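PDB 3CTP: periplasmic binding protein/LacI transcriptional regulator from Alkaliphilus metalliredigens, which binds beta-D-xylulofuranose in its periplasmic-binding-protein-like domain and probably acts as a LacI-family repressor that recognises regulatory DNA. Local coordinates for the beta-D-xylulofuranose site and the interface of chains A and B. Residues are numbered along the deposited sequence; one frame, centred on the assembly and turned at random. Chains: chain A/B, Periplasmic binding protein/LacI transcriptional regulator.

Contact 1: the beta-D-xylulofuranose site. Residues chain A 72, 74-75, 124, 142, 184, 186-187, 190, 238-239, 267, 284. With XLF (beta-D-xylulofuranose), chain C.
Beta-D-xylulofuranose (XLF) lies fully buried in the sugar-binding cleft between the lobes, where LacI-family proteins take their effectors, and charged or amide side chains read each hydroxyl. Two carboxylates sort neighbouring hydroxyl pairs, both oxygens of each using the syn lone pair. A:Glu142 takes XLF O3 on OE1 at 2.5 Å and XLF O4 on OE2; A:Asp267 takes the anomeric XLF O2 on OD1 at 2.6 Å and the exocyclic XLF O1 on OD2. A:Asn72 ND2 also donates to XLF O1, at 2.8 Å and in its amide plane, while its OD1 accepts from A:Phe74 N. A:Arg190 meets the sugar end-on, NH1 to XLF O2 at 2.8 Å and NH2 to XLF O3, and NH1 also reaches A:Phe238 O. XLF O3 gives to A:Glu142 and accepts from A:Arg190 NH2 and A:Gln284 NE2. That same NE2 meets A:Asp267 OD1 from above the carboxylate plane, which would help to fix the aspartate. The A:Arg124 guanidinium is clamped between the rings of A:Phe75 and A:Phe184 and presents NH2 edge-on to XLF O4 at 2.9 Å. A:Phe74 CD2 packs against C1 and A:Thr187 CG2 against C5. A:Asn239 ND2 points at the ring oxygen XLF O5 at 3.1 Å, nearly straight (168° at H).

Contact 2: the interface of chains A and B. Residues chain A 214, 219, 241, 244-245, 248, 271; chain B 270, 273-274.
Apolar packing dominates this patch of the two-fold interface, and B:Leu274 is its plug. Its CD2 branch meets A:Leu219 CD2 at 3.7 Å, the two side chains crossing at about a right angle, and also touches A:Ala244 CB. The CD1 branch rests against the CD1 tips of both A:Ile241 and A:Ile271. The ring of A:Phe214, CG anti to the backbone N (chi1 179°), points its CE2 over the centre of one face of B:Phe270, 3.6 Å above the plane; A:Ile241 CD1 lies over a face of A:Phe214 itself. Among the polar contacts, extended A:Arg248 sends NH2 to the anti lone pair of B:Glu273 OE2 in a straight salt bridge of 2.6 Å, though that glutamate is poorly ordered. A:Leu219 O accepts from A:Arg248 NH1 at 2.8 Å and would steady the guanidinium, one face of which rests on A:Leu219 CB. An alanine in place of A:Arg248 would lose the salt bridge and would probably loosen the chain around A:Leu219. Water 1 joins A:Ala244 O to B:Leu274 O, 2.9 Å from each. In the fold, helix 240-252 and the 3-10 helix 216-220 of chain A receive the short helix 271-274 of chain B.

Contact 3: the interface of chains A and B. Residues chain A 79-80, 83, 92-94; chain B 70, 95, 97, 108.
The phenol oxygen of B:Tyr108 is the best-held polar atom here: two direct hydrogen bonds grip it, and water 3 lies at weak bonding distance. B:Tyr108 OH donates to A:Glu83 OE2 at 2.5 Å and accepts from the backbone A:Leu93 N at 3.0 Å, the latter nearly straight at 170°. Tyrosine and glutamate meet tip to tip: OE2 lies at the edge of the ring, in its plane, whereas the hydroxyl approaches from above the carboxylate plane, the two planes being 66° apart. A:Glu83 starts with CG anti to the backbone N (chi1 177°) and bends at chi2, which brings the carboxylate to the phenol. A carboxylate this near would probably disfavour ionisation of the phenol, with the backbone N-H working in the opposite sense. A:Thr92 CB packs on B:Tyr108 CE1, bracing the ring near its tip.

The other carboxylate oxygen, A:Glu83 OE1, works through water: water 2 lies 2.7 Å from it and passes to B:Asn97 ND2, and water 3 links it to A:Leu93 O and B:Asn97 N. The glutamate thus ties helix 73-88 of chain A to helix 102-114 and strand 92-97 of chain B, across the face where the two-fold-related subunits meet. Beyond it, B:Ile70 CD1 packs on A:Ala79 CB. Water 4 bridges A:Ser80 OG, 2.6 Å away, and B:Asn97 ND2, 2.8 Å away.

Contact 1: the beta-D-xylulofuranose site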
loop_
_atom_site.group_PDB
_atom_site.type_symbol
_atom_site.label_atom_id
_atom_site.label_comp_id
_atom_site.label_asym_id
_atom_site.label_seq_id
_atom_site.Cartn_x
_atom_site.Cartn_y
_atom_site.Cartn_z
ATOM N N ASN A 72 -3.959 -1.787 -1.851
ATOM C CA ASN A 72 -4.342 -2.861 -0.915
ATOM C C ASN A 72 -3.077 -3.549 -0.409
ATOM O O ASN A 72 -2.295 -4.071 -1.207
ATOM C CB ASN A 72 -5.241 -3.848 -1.679
ATOM C CG ASN A 72 -5.673 -5.018 -0.827
ATOM O OD1 ASN A 72 -5.084 -5.310 0.232
ATOM N ND2 ASN A 72 -6.741 -5.705 -1.280
ATOM N N PHE A 74 -2.382 -6.269 0.799
ATOM C CA PHE A 74 -2.118 -7.648 0.388
ATOM C C PHE A 74 -1.389 -7.653 -0.967
ATOM O O PHE A 74 -0.441 -8.420 -1.189
ATOM C CB PHE A 74 -3.441 -8.434 0.239
ATOM C CG PHE A 74 -3.231 -9.827 -0.318
ATOM C CD1 PHE A 74 -2.783 -10.838 0.514
ATOM C CD2 PHE A 74 -3.426 -10.076 -1.665
ATOM C CE1 PHE A 74 -2.545 -12.127 -0.003
ATOM C CE2 PHE A 74 -3.191 -11.349 -2.209
ATOM C CZ PHE A 74 -2.743 -12.371 -1.362
ATOM N N PHE A 75 -1.814 -6.798 -1.886
ATOM C CA PHE A 75 -1.157 -6.830 -3.195
ATOM C C PHE A 75 0.230 -6.205 -3.176
ATOM O O PHE A 75 1.092 -6.612 -3.978
ATOM C CB PHE A 75 -2.019 -6.190 -4.286
ATOM C CG PHE A 75 -3.193 -7.044 -4.655
ATOM C CD1 PHE A 75 -2.990 -8.268 -5.290
ATOM C CD2 PHE A 75 -4.470 -6.654 -4.327
ATOM C CE1 PHE A 75 -4.089 -9.103 -5.600
ATOM C CE2 PHE A 75 -5.557 -7.486 -4.613
ATOM C CZ PHE A 75 -5.367 -8.697 -5.265
ATOM N N ARG A 124 -6.536 -11.330 -10.709
ATOM C CA ARG A 124 -7.927 -10.934 -10.640
ATOM C C ARG A 124 -8.415 -10.433 -12.014
ATOM O O ARG A 124 -9.137 -9.418 -12.137
ATOM C CB ARG A 124 -8.135 -9.899 -9.516
ATOM C CG ARG A 124 -9.500 -9.987 -8.884
ATOM C CD ARG A 124 -9.448 -9.549 -7.423
ATOM N NE ARG A 124 -9.238 -8.097 -7.295
ATOM C CZ ARG A 124 -9.031 -7.502 -6.119
ATOM N NH1 ARG A 124 -8.882 -6.181 -6.051
ATOM N NH2 ARG A 124 -9.009 -8.243 -5.000
ATOM N N GLU A 142 -6.066 -16.094 -8.948
ATOM C CA GLU A 142 -7.507 -16.097 -8.604
ATOM C C GLU A 142 -8.501 -16.324 -9.714
ATOM O O GLU A 142 -9.263 -17.302 -9.678
ATOM C CB GLU A 142 -7.910 -14.853 -7.815
ATOM C CG GLU A 142 -7.262 -14.901 -6.431
ATOM C CD GLU A 142 -7.719 -13.784 -5.500
ATOM O OE1 GLU A 142 -7.407 -13.881 -4.284
ATOM O OE2 GLU A 142 -8.378 -12.828 -5.974
ATOM N N PHE A 184 -14.953 -10.949 -8.446
ATOM C CA PHE A 184 -13.769 -11.557 -7.827
ATOM C C PHE A 184 -14.120 -12.999 -7.491
ATOM O O PHE A 184 -14.868 -13.250 -6.526
ATOM C CB PHE A 184 -13.400 -10.854 -6.508
ATOM C CG PHE A 184 -13.067 -9.370 -6.624
ATOM C CD1 PHE A 184 -12.829 -8.753 -7.848
ATOM C CD2 PHE A 184 -12.949 -8.624 -5.448
ATOM C CE1 PHE A 184 -12.515 -7.367 -7.899
ATOM C CE2 PHE A 184 -12.606 -7.283 -5.484
ATOM C CZ PHE A 184 -12.387 -6.666 -6.718
ATOM N N ALA A 186 -12.482 -15.119 -6.011
ATOM C CA ALA A 186 -12.041 -15.466 -4.661
ATOM C C ALA A 186 -13.070 -15.079 -3.620
ATOM O O ALA A 186 -13.333 -15.838 -2.690
ATOM C CB ALA A 186 -10.704 -14.807 -4.355
ATOM N N THR A 187 -13.623 -13.871 -3.741
ATOM C CA THR A 187 -14.587 -13.464 -2.723
ATOM C C THR A 187 -15.908 -14.202 -2.883
ATOM O O THR A 187 -16.648 -14.407 -1.893
ATOM C CB THR A 187 -14.779 -11.927 -2.652
ATOM O OG1 THR A 187 -15.217 -11.422 -3.909
ATOM C CG2 THR A 187 -13.444 -11.268 -2.343
ATOM N N ARG A 190 -15.345 -17.289 -0.956
ATOM C CA ARG A 190 -15.435 -17.038 0.487
ATOM C C ARG A 190 -16.885 -16.921 0.943
ATOM O O ARG A 190 -17.275 -17.443 1.984
ATOM C CB ARG A 190 -14.673 -15.754 0.896
ATOM C CG ARG A 190 -13.183 -15.890 0.649
ATOM C CD ARG A 190 -12.451 -14.550 0.772
ATOM N NE ARG A 190 -11.116 -14.701 0.188
ATOM C CZ ARG A 190 -10.287 -13.697 -0.086
ATOM N NH1 ARG A 190 -10.630 -12.437 0.189
ATOM N NH2 ARG A 190 -9.118 -13.971 -0.655
ATOM N N PHE A 238 -14.785 -9.340 3.669
ATOM C CA PHE A 238 -14.110 -10.118 2.622
ATOM C C PHE A 238 -12.600 -9.967 2.553
ATOM O O PHE A 238 -11.928 -10.848 1.998
ATOM C CB PHE A 238 -14.739 -9.841 1.238
ATOM C CG PHE A 238 -14.517 -8.429 0.726
ATOM C CD1 PHE A 238 -13.439 -8.146 -0.118
ATOM C CD2 PHE A 238 -15.414 -7.411 1.027
ATOM C CE1 PHE A 238 -13.266 -6.860 -0.587
ATOM C CE2 PHE A 238 -15.250 -6.125 0.544
ATOM C CZ PHE A 238 -14.170 -5.854 -0.273
ATOM N N ASN A 239 -12.040 -8.857 3.039
ATOM C CA ASN A 239 -10.583 -8.810 3.193
ATOM C C ASN A 239 -10.181 -7.873 4.293
ATOM O O ASN A 239 -11.036 -7.214 4.896
ATOM C CB ASN A 239 -9.846 -8.519 1.862
ATOM C CG ASN A 239 -10.057 -7.122 1.361
ATOM O OD1 ASN A 239 -10.470 -6.248 2.104
ATOM N ND2 ASN A 239 -9.766 -6.892 0.062
ATOM N N ASP A 267 -6.935 -12.437 4.672
ATOM C CA ASP A 267 -5.661 -12.177 3.983
ATOM C C ASP A 267 -4.458 -12.407 4.910
ATOM O O ASP A 267 -3.432 -12.919 4.481
ATOM C CB ASP A 267 -5.470 -10.736 3.514
ATOM C CG ASP A 267 -6.290 -10.379 2.287
ATOM O OD1 ASP A 267 -6.746 -11.290 1.542
ATOM O OD2 ASP A 267 -6.416 -9.148 2.043
ATOM N N GLN A 284 -3.683 -15.902 3.966
ATOM C CA GLN A 284 -3.227 -16.372 2.649
ATOM C C GLN A 284 -1.722 -16.520 2.653
ATOM O O GLN A 284 -1.010 -15.600 3.104
ATOM C CB GLN A 284 -3.588 -15.362 1.548
ATOM C CG GLN A 284 -5.064 -15.214 1.299
ATOM C CD GLN A 284 -5.325 -14.627 -0.075
ATOM O OE1 GLN A 284 -5.069 -15.281 -1.076
ATOM N NE2 GLN A 284 -5.886 -13.406 -0.130
HETATM O O4 XLF C . -9.711 -11.002 -4.493
HETATM C C4 XLF C . -9.503 -11.153 -3.087
HETATM C C5 XLF C . -10.177 -9.977 -2.396
HETATM O O5 XLF C . -9.119 -9.134 -1.928
HETATM C C3 XLF C . -8.030 -11.005 -2.740
HETATM O O3 XLF C . -7.442 -12.260 -2.372
HETATM C C2 XLF C . -8.091 -10.056 -1.575
HETATM O O2 XLF C . -8.472 -10.747 -0.368
HETATM C C1 XLF C . -6.798 -9.292 -1.372
HETATM O O1 XLF C . -6.980 -8.325 -0.326
#

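Contact 2: the interface of chains A and B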
loop_
_atom_site.group_PDB
_atom_site.type_symbol
_atom_site.label_atom_id
_atom_site.label_comp_id
_atom_site.label_asym_id
_atom_site.label_seq_id
_atom_site.Cartn_x
_atom_site.Cartn_y
_atom_site.Cartn_z
ATOM N N PHE A 214 -10.807 -1.978 -1.720
ATOM C CA PHE A 214 -10.471 -0.684 -1.101
ATOM C C PHE A 214 -10.058 0.382 -2.109
ATOM O O PHE A 214 -9.238 0.154 -3.025
ATOM C CB PHE A 214 -9.296 -0.864 -0.121
ATOM C CG PHE A 214 -8.880 0.423 0.546
ATOM C CD1 PHE A 214 -9.698 0.989 1.511
ATOM C CD2 PHE A 214 -7.693 1.058 0.208
ATOM C CE1 PHE A 214 -9.343 2.217 2.139
ATOM C CE2 PHE A 214 -7.328 2.275 0.851
ATOM C CZ PHE A 214 -8.150 2.837 1.800
ATOM N N LEU A 219 -13.070 5.960 2.371
ATOM C CA LEU A 219 -12.993 6.567 3.700
ATOM C C LEU A 219 -13.990 7.722 3.867
ATOM O O LEU A 219 -14.218 8.184 4.999
ATOM C CB LEU A 219 -11.556 7.037 3.986
ATOM C CG LEU A 219 -10.526 5.899 3.969
ATOM C CD1 LEU A 219 -9.102 6.441 4.034
ATOM C CD2 LEU A 219 -10.741 4.961 5.148
ATOM N N ILE A 241 -8.198 -5.148 4.437
ATOM C CA ILE A 241 -8.252 -3.680 4.242
ATOM C C ILE A 241 -9.706 -3.177 4.288
ATOM O O ILE A 241 -9.989 -2.126 4.882
ATOM C CB ILE A 241 -7.458 -3.234 2.970
ATOM C CG1 ILE A 241 -7.415 -1.706 2.865
ATOM C CG2 ILE A 241 -8.009 -3.890 1.728
ATOM C CD1 ILE A 241 -6.603 -1.064 3.975
ATOM N N ALA A 244 -10.664 -3.054 7.918
ATOM C CA ALA A 244 -10.137 -1.867 8.589
ATOM C C ALA A 244 -11.089 -0.692 8.414
ATOM O O ALA A 244 -11.271 0.119 9.354
ATOM C CB ALA A 244 -8.751 -1.499 7.995
ATOM N N THR A 245 -11.677 -0.570 7.222
ATOM C CA THR A 245 -12.602 0.561 6.991
ATOM C C THR A 245 -13.880 0.379 7.805
ATOM O O THR A 245 -14.442 1.337 8.351
ATOM C CB THR A 245 -12.985 0.744 5.493
ATOM O OG1 THR A 245 -13.829 -0.358 5.068
ATOM C CG2 THR A 245 -11.726 0.828 4.655
ATOM N N ARG A 248 -13.137 1.190 11.374
ATOM C CA ARG A 248 -13.014 2.657 11.544
ATOM C C ARG A 248 -14.395 3.276 11.705
ATOM O O ARG A 248 -14.615 4.140 12.578
ATOM C CB ARG A 248 -12.325 3.288 10.330
ATOM C CG ARG A 248 -12.648 4.810 10.121
ATOM C CD ARG A 248 -11.907 5.326 8.872
ATOM N NE ARG A 248 -12.064 6.758 8.610
ATOM C CZ ARG A 248 -12.976 7.261 7.791
ATOM N NH1 ARG A 248 -13.827 6.453 7.180
ATOM N NH2 ARG A 248 -13.033 8.577 7.582
ATOM N N ILE A 271 -2.116 -4.701 7.410
ATOM C CA ILE A 271 -3.029 -3.738 8.024
ATOM C C ILE A 271 -3.712 -4.313 9.259
ATOM O O ILE A 271 -4.071 -3.573 10.191
ATOM C CB ILE A 271 -4.068 -3.222 6.988
ATOM C CG1 ILE A 271 -4.826 -2.013 7.536
ATOM C CG2 ILE A 271 -5.019 -4.319 6.591
ATOM C CD1 ILE A 271 -3.940 -0.761 7.619
ATOM N N PHE B 270 -3.444 7.896 3.135
ATOM C CA PHE B 270 -4.718 7.397 3.642
ATOM C C PHE B 270 -4.666 6.727 5.003
ATOM O O PHE B 270 -5.679 6.623 5.697
ATOM C CB PHE B 270 -5.432 6.510 2.603
ATOM C CG PHE B 270 -4.794 5.157 2.386
ATOM C CD1 PHE B 270 -4.991 4.127 3.298
ATOM C CD2 PHE B 270 -4.073 4.893 1.230
ATOM C CE1 PHE B 270 -4.441 2.846 3.088
ATOM C CE2 PHE B 270 -3.520 3.620 1.012
ATOM C CZ PHE B 270 -3.698 2.608 1.946
ATOM N N GLU B 273 -6.190 8.546 8.081
ATOM C CA GLU B 273 -7.634 8.589 8.213
ATOM C C GLU B 273 -8.198 7.212 8.634
ATOM O O GLU B 273 -9.269 7.137 9.250
ATOM C CB GLU B 273 -8.269 9.151 6.926
ATOM C CG GLU B 273 -9.775 9.329 7.003
ATOM C CD GLU B 273 -10.214 10.384 8.011
ATOM O OE1 GLU B 273 -9.451 11.341 8.264
ATOM O OE2 GLU B 273 -11.338 10.254 8.548
ATOM N N LEU B 274 -7.460 6.129 8.371
ATOM C CA LEU B 274 -7.732 4.798 9.043
ATOM C C LEU B 274 -7.271 4.683 10.494
ATOM O O LEU B 274 -7.809 3.897 11.290
ATOM C CB LEU B 274 -7.061 3.635 8.282
ATOM C CG LEU B 274 -7.658 2.982 7.042
ATOM C CD1 LEU B 274 -6.769 1.862 6.559
ATOM C CD2 LEU B 274 -9.062 2.462 7.291
HETATM O O HOH W 1 -9.398 1.451 11.051
#

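Contact 3: the interface of chains A and B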
loop_
_atom_site.group_PDB
_atom_site.type_symbol
_atom_site.label_atom_id
_atom_site.label_comp_id
_atom_site.label_asym_id
_atom_site.label_seq_id
_atom_site.Cartn_x
_atom_site.Cartn_y
_atom_site.Cartn_z
ATOM N N ALA A 79 3.388 -8.399 -4.290
ATOM C CA ALA A 79 4.323 -7.921 -5.318
ATOM C C ALA A 79 5.758 -7.962 -4.791
ATOM O O ALA A 79 6.691 -8.292 -5.546
ATOM C CB ALA A 79 3.958 -6.499 -5.726
ATOM N N SER A 80 5.949 -7.608 -3.517
ATOM C CA SER A 80 7.314 -7.656 -2.962
ATOM C C SER A 80 7.869 -9.076 -2.973
ATOM O O SER A 80 9.045 -9.289 -3.271
ATOM C CB SER A 80 7.335 -7.123 -1.524
ATOM O OG SER A 80 7.026 -5.716 -1.503
ATOM N N GLU A 83 8.551 -10.475 -6.430
ATOM C CA GLU A 83 9.798 -9.918 -6.952
ATOM C C GLU A 83 11.003 -10.714 -6.445
ATOM O O GLU A 83 11.939 -10.992 -7.201
ATOM C CB GLU A 83 9.941 -8.427 -6.617
ATOM C CG GLU A 83 11.289 -7.880 -7.114
ATOM C CD GLU A 83 11.186 -6.560 -7.841
ATOM O OE1 GLU A 83 10.060 -6.051 -8.051
ATOM O OE2 GLU A 83 12.257 -6.045 -8.238
ATOM N N THR A 92 13.592 -9.566 -13.503
ATOM C CA THR A 92 13.059 -8.371 -12.841
ATOM C C THR A 92 11.555 -8.273 -13.122
ATOM O O THR A 92 11.033 -9.029 -13.932
ATOM C CB THR A 92 13.754 -7.138 -13.354
ATOM O OG1 THR A 92 13.865 -7.215 -14.775
ATOM C CG2 THR A 92 15.187 -7.116 -12.811
ATOM N N LEU A 93 10.854 -7.370 -12.435
ATOM C CA LEU A 93 9.404 -7.226 -12.615
ATOM C C LEU A 93 9.042 -5.776 -12.997
ATOM O O LEU A 93 9.632 -4.828 -12.480
ATOM C CB LEU A 93 8.682 -7.459 -11.292
ATOM C CG LEU A 93 8.455 -8.815 -10.681
ATOM C CD1 LEU A 93 7.526 -8.622 -9.479
ATOM C CD2 LEU A 93 7.812 -9.706 -11.709
ATOM N N PHE A 94 8.072 -5.630 -13.889
ATOM C CA PHE A 94 7.353 -4.366 -14.084
ATOM C C PHE A 94 5.997 -4.553 -13.426
ATOM O O PHE A 94 5.312 -5.543 -13.716
ATOM C CB PHE A 94 7.103 -4.095 -15.566
ATOM C CG PHE A 94 8.322 -3.675 -16.346
ATOM C CD1 PHE A 94 9.328 -2.963 -15.747
ATOM C CD2 PHE A 94 8.404 -3.947 -17.692
ATOM C CE1 PHE A 94 10.457 -2.549 -16.485
ATOM C CE2 PHE A 94 9.495 -3.540 -18.423
ATOM C CZ PHE A 94 10.522 -2.862 -17.824
ATOM N N ILE B 70 6.864 0.368 -2.110
ATOM C CA ILE B 70 5.518 0.017 -2.537
ATOM C C ILE B 70 4.605 -0.324 -1.302
ATOM O O ILE B 70 3.409 -0.413 -1.433
ATOM C CB ILE B 70 5.597 -1.119 -3.594
ATOM C CG1 ILE B 70 5.991 -2.441 -2.938
ATOM C CG2 ILE B 70 6.643 -0.746 -4.747
ATOM C CD1 ILE B 70 5.491 -3.666 -3.705
ATOM N N LEU B 95 5.561 0.452 -13.079
ATOM C CA LEU B 95 6.098 0.779 -11.761
ATOM C C LEU B 95 7.248 -0.145 -11.451
ATOM O O LEU B 95 7.154 -1.346 -11.687
ATOM C CB LEU B 95 5.065 0.610 -10.663
ATOM C CG LEU B 95 3.706 1.237 -10.909
ATOM C CD1 LEU B 95 2.853 1.017 -9.630
ATOM C CD2 LEU B 95 3.857 2.707 -11.203
ATOM N N ASN B 97 9.878 -1.265 -8.389
ATOM C CA ASN B 97 10.089 -1.234 -6.983
ATOM C C ASN B 97 11.589 -1.104 -6.609
ATOM O O ASN B 97 12.324 -2.064 -6.754
ATOM C CB ASN B 97 9.610 -2.601 -6.472
ATOM C CG ASN B 97 9.662 -2.693 -5.005
ATOM O OD1 ASN B 97 10.174 -1.803 -4.352
ATOM N ND2 ASN B 97 9.135 -3.790 -4.452
ATOM N N TYR B 108 17.017 -1.314 -12.281
ATOM C CA TYR B 108 15.806 -0.858 -12.985
ATOM C C TYR B 108 16.120 0.217 -14.011
ATOM O O TYR B 108 15.492 0.301 -15.067
ATOM C CB TYR B 108 14.686 -0.453 -12.000
ATOM C CG TYR B 108 13.957 -1.704 -11.622
ATOM C CD1 TYR B 108 13.254 -2.425 -12.592
ATOM C CD2 TYR B 108 14.043 -2.219 -10.357
ATOM C CE1 TYR B 108 12.628 -3.631 -12.282
ATOM C CE2 TYR B 108 13.428 -3.440 -10.034
ATOM C CZ TYR B 108 12.730 -4.131 -11.009
ATOM O OH TYR B 108 12.136 -5.345 -10.682
HETATM O O HOH W 2 7.934 -5.615 -6.444
HETATM O O HOH W 3 9.471 -3.875 -9.685
HETATM O O HOH W 4 9.336 -4.451 -1.695
#

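The C-alpha centre of contact 1 lies about 16 Å from that of contact 2 and about 20 Å from that of contact 3; those of contacts 2 and 3 are about 24 Å apart. Helix 73-88 supplies aromatic residues to contact 1 and, further along, A:Ala79, A:Ser80 and A:Glu83 to contact 3. In contact 2, helix 240-252 begins just after a sugar-binding asparagine. Contacts 2 and 3 are separate patches of one two-fold interface of the deposited assembly, probably the dimer usual for the LacI family. These shared elements could carry ligand-dependent changes towards the dimer, though this structure alone does not show such a movement.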